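Cytolethal distending toxin subunit A (Haemophilus ducreyi, PDB 1SR4) forms, probably as a heterodimer with CdtC, the lectin-like part of a tripartite bacterial genotoxin that is required to deliver CdtB into host cells. Local coordinates at residues 121-125 and 126-130. Residues are numbered along the deposited sequence; the frame is centred on the assembly and turned at random.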
ATOM      1  N   VAL A 121     -11.916 -15.486  11.421  1.00  9.64           N
ATOM      2  CA  VAL A 121     -12.236 -16.292  10.248  1.00  8.50           C
ATOM      3  C   VAL A 121     -11.480 -17.585  10.482  1.00 10.38           C
ATOM      4  O   VAL A 121     -10.319 -17.553  10.904  1.00 10.98           O
ATOM      5  CB  VAL A 121     -11.726 -15.647   8.928  1.00  7.99           C
ATOM      6  CG1 VAL A 121     -11.765 -16.675   7.803  1.00  6.28           C
ATOM      7  CG2 VAL A 121     -12.606 -14.408   8.552  1.00  7.40           C
ATOM      8  N   GLU A 122     -12.121 -18.719  10.207  1.00 10.84           N
ATOM      9  CA  GLU A 122     -11.480 -20.023  10.423  1.00 11.65           C
ATOM     10  C   GLU A 122     -11.832 -21.041   9.328  1.00 10.17           C
ATOM     11  O   GLU A 122     -13.004 -21.213   8.985  1.00 10.91           O
ATOM     12  CB  GLU A 122     -11.916 -20.585  11.781  1.00 12.41           C
ATOM     13  CG  GLU A 122     -11.150 -21.839  12.189  1.00 16.12           C
ATOM     14  CD  GLU A 122     -11.494 -22.325  13.581  1.00 19.41           C
ATOM     15  OE1 GLU A 122     -11.641 -21.487  14.505  1.00 18.09           O
ATOM     16  OE2 GLU A 122     -11.599 -23.564  13.754  1.00 24.21           O
ATOM     17  N   ALA A 123     -10.822 -21.708   8.771  1.00  9.95           N
ATOM     18  CA  ALA A 123     -11.064 -22.713   7.749  1.00 10.27           C
ATOM     19  C   ALA A 123     -11.669 -23.917   8.465  1.00 12.70           C
ATOM     20  O   ALA A 123     -11.135 -24.377   9.484  1.00 12.49           O
ATOM     21  CB  ALA A 123      -9.753 -23.121   7.071  1.00 11.22           C
ATOM     22  N   TYR A 124     -12.775 -24.424   7.929  1.00 13.11           N
ATOM     23  CA  TYR A 124     -13.463 -25.575   8.514  1.00 14.09           C
ATOM     24  C   TYR A 124     -14.196 -26.356   7.423  1.00 14.54           C
ATOM     25  O   TYR A 124     -14.967 -25.775   6.644  1.00 13.57           O
ATOM     26  CB  TYR A 124     -14.464 -25.118   9.574  1.00 15.48           C
ATOM     27  CG  TYR A 124     -15.339 -26.253  10.045  1.00 17.75           C
ATOM     28  CD1 TYR A 124     -14.853 -27.201  10.946  1.00 19.95           C
ATOM     29  CD2 TYR A 124     -16.608 -26.445   9.503  1.00 18.60           C
ATOM     30  CE1 TYR A 124     -15.605 -28.320  11.285  1.00 23.25           C
ATOM     31  CE2 TYR A 124     -17.373 -27.552   9.831  1.00 22.38           C
ATOM     32  CZ  TYR A 124     -16.863 -28.491  10.722  1.00 25.26           C
ATOM     33  OH  TYR A 124     -17.596 -29.612  11.035  1.00 28.24           O
ATOM     34  N   GLY A 125     -13.959 -27.670   7.363  1.00 14.00           N
ATOM     35  CA  GLY A 125     -14.603 -28.480   6.345  1.00 12.59           C
ATOM     36  C   GLY A 125     -14.306 -27.899   4.969  1.00 14.79           C
ATOM     37  O   GLY A 125     -13.144 -27.626   4.655  1.00 13.92           O
ATOM     38  N   ASN A 126     -15.335 -27.716   4.142  1.00 14.15           N
ATOM     39  CA  ASN A 126     -15.145 -27.153   2.807  1.00 15.28           C
ATOM     40  C   ASN A 126     -15.485 -25.669   2.716  1.00 15.21           C
ATOM     41  O   ASN A 126     -15.883 -25.201   1.656  1.00 15.73           O
ATOM     42  CB  ASN A 126     -15.992 -27.890   1.772  1.00 16.63           C
ATOM     43  CG  ASN A 126     -15.603 -29.347   1.626  1.00 16.93           C
ATOM     44  OD1 ASN A 126     -14.445 -29.712   1.801  1.00 17.37           O
ATOM     45  ND2 ASN A 126     -16.576 -30.184   1.298  1.00 18.41           N
ATOM     46  N   GLY A 127     -15.335 -24.930   3.811  1.00 15.12           N
ATOM     47  CA  GLY A 127     -15.646 -23.506   3.780  1.00 13.80           C
ATOM     48  C   GLY A 127     -14.989 -22.725   4.901  1.00 14.01           C
ATOM     49  O   GLY A 127     -13.949 -23.113   5.414  1.00 12.70           O
ATOM     50  N   LEU A 128     -15.606 -21.619   5.290  1.00 12.28           N
ATOM     51  CA  LEU A 128     -15.068 -20.795   6.356  1.00 12.12           C
ATOM     52  C   LEU A 128     -16.156 -20.555   7.388  1.00 11.65           C
ATOM     53  O   LEU A 128     -17.319 -20.490   7.043  1.00 12.53           O
ATOM     54  CB  LEU A 128     -14.617 -19.430   5.804  1.00 12.22           C
ATOM     55  CG  LEU A 128     -13.512 -19.355   4.743  1.00 10.20           C
ATOM     56  CD1 LEU A 128     -13.383 -17.897   4.270  1.00  8.42           C
ATOM     57  CD2 LEU A 128     -12.176 -19.866   5.321  1.00  7.46           C
ATOM     58  N   ILE A 129     -15.765 -20.422   8.652  1.00 12.92           N
ATOM     59  CA  ILE A 129     -16.717 -20.113   9.717  1.00 12.57           C
ATOM     60  C   ILE A 129     -16.023 -19.017  10.502  1.00 13.23           C
ATOM     61  O   ILE A 129     -14.956 -18.565  10.101  1.00 13.05           O
ATOM     62  CB  ILE A 129     -16.946 -21.321  10.665  1.00 13.00           C
ATOM     63  CG1 ILE A 129     -15.635 -21.687  11.373  1.00 13.80           C
ATOM     64  CG2 ILE A 129     -17.529 -22.500   9.882  1.00  9.73           C
ATOM     65  CD1 ILE A 129     -15.773 -22.811  12.414  1.00 15.26           C
ATOM     66  N   HIS A 130     -16.634 -18.561  11.589  1.00 13.50           N
ATOM     67  CA  HIS A 130     -15.993 -17.588  12.460  1.00 13.05           C
ATOM     68  C   HIS A 130     -16.085 -18.217  13.852  1.00 13.76           C
ATOM     69  O   HIS A 130     -17.081 -18.873  14.175  1.00 14.41           O
ATOM     70  CB  HIS A 130     -16.681 -16.204  12.398  1.00 11.11           C
ATOM     71  CG  HIS A 130     -18.077 -16.174  12.942  1.00 10.15           C
ATOM     72  ND1 HIS A 130     -18.396 -15.571  14.139  1.00  8.69           N
ATOM     73  CD2 HIS A 130     -19.245 -16.629  12.429  1.00  9.20           C
ATOM     74  CE1 HIS A 130     -19.699 -15.654  14.342  1.00  9.78           C
ATOM     75  NE2 HIS A 130     -20.237 -16.293  13.318  1.00  9.75           N
TER
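Glu122 and Ile129 form one antiparallel hydrogen-bonded pair and Tyr124 and Gly127 the next such pair, in a beta hairpin with a two-residue loop whose short strand axes approach to 4.5 Å with their directions 137° apart. The inner pair closes a type II' turn: Tyr124 N donates to Gly127 O almost linearly (179° at the hydrogen), and Gly127 N returns a bond to Tyr124 O over 3.0 Å. Gly125 takes the first corner of this turn with a positive phi, which favours glycine, and Asn126 the second. In the outer pair Glu122 N reaches Ile129 O at 2.8 Å and Ile129 N returns a bond to Glu122 O, while Ile129 O also receives a CA-H...O contact from Val121 CA. Ile129 dominates the face it shares with Glu122 and Tyr124. Its CG1 sits between the backbone N and the carbonyl carbon (chi1 63°), bringing it to 3.9 Å from Glu122 CB, and CD1 lies 3.9 Å from Tyr124 CB. Meanwhile Ile129 CG2 approaches the Tyr124 ring obliquely, 4.1 Å from CD2; Arg79 makes a cation-pi interaction with that ring. Antiparallel hairpins of this kind are the building units of the beta-trefoil, the ricin-type lectin fold to which strands 120-124 and 127-131 belong. On the other face, Leu128 places CD1 and CD2 each 4.1 Å from Val121 CG1, and its CD2 also comes to 3.9 Å from Ala123 CA. Leu82 and Phe142 both touch Val121 and Leu128, so this apolar side faces strands 82-86 and 142-146. Polar groups of the hairpin are also held from outside it: Glu122 OE1 accepts a bond from Gln140 NE2, while at the turn Asn126 OD1 is bonded to Arg161 NH2 and the backbone Gly125 O to Gln159 NE2.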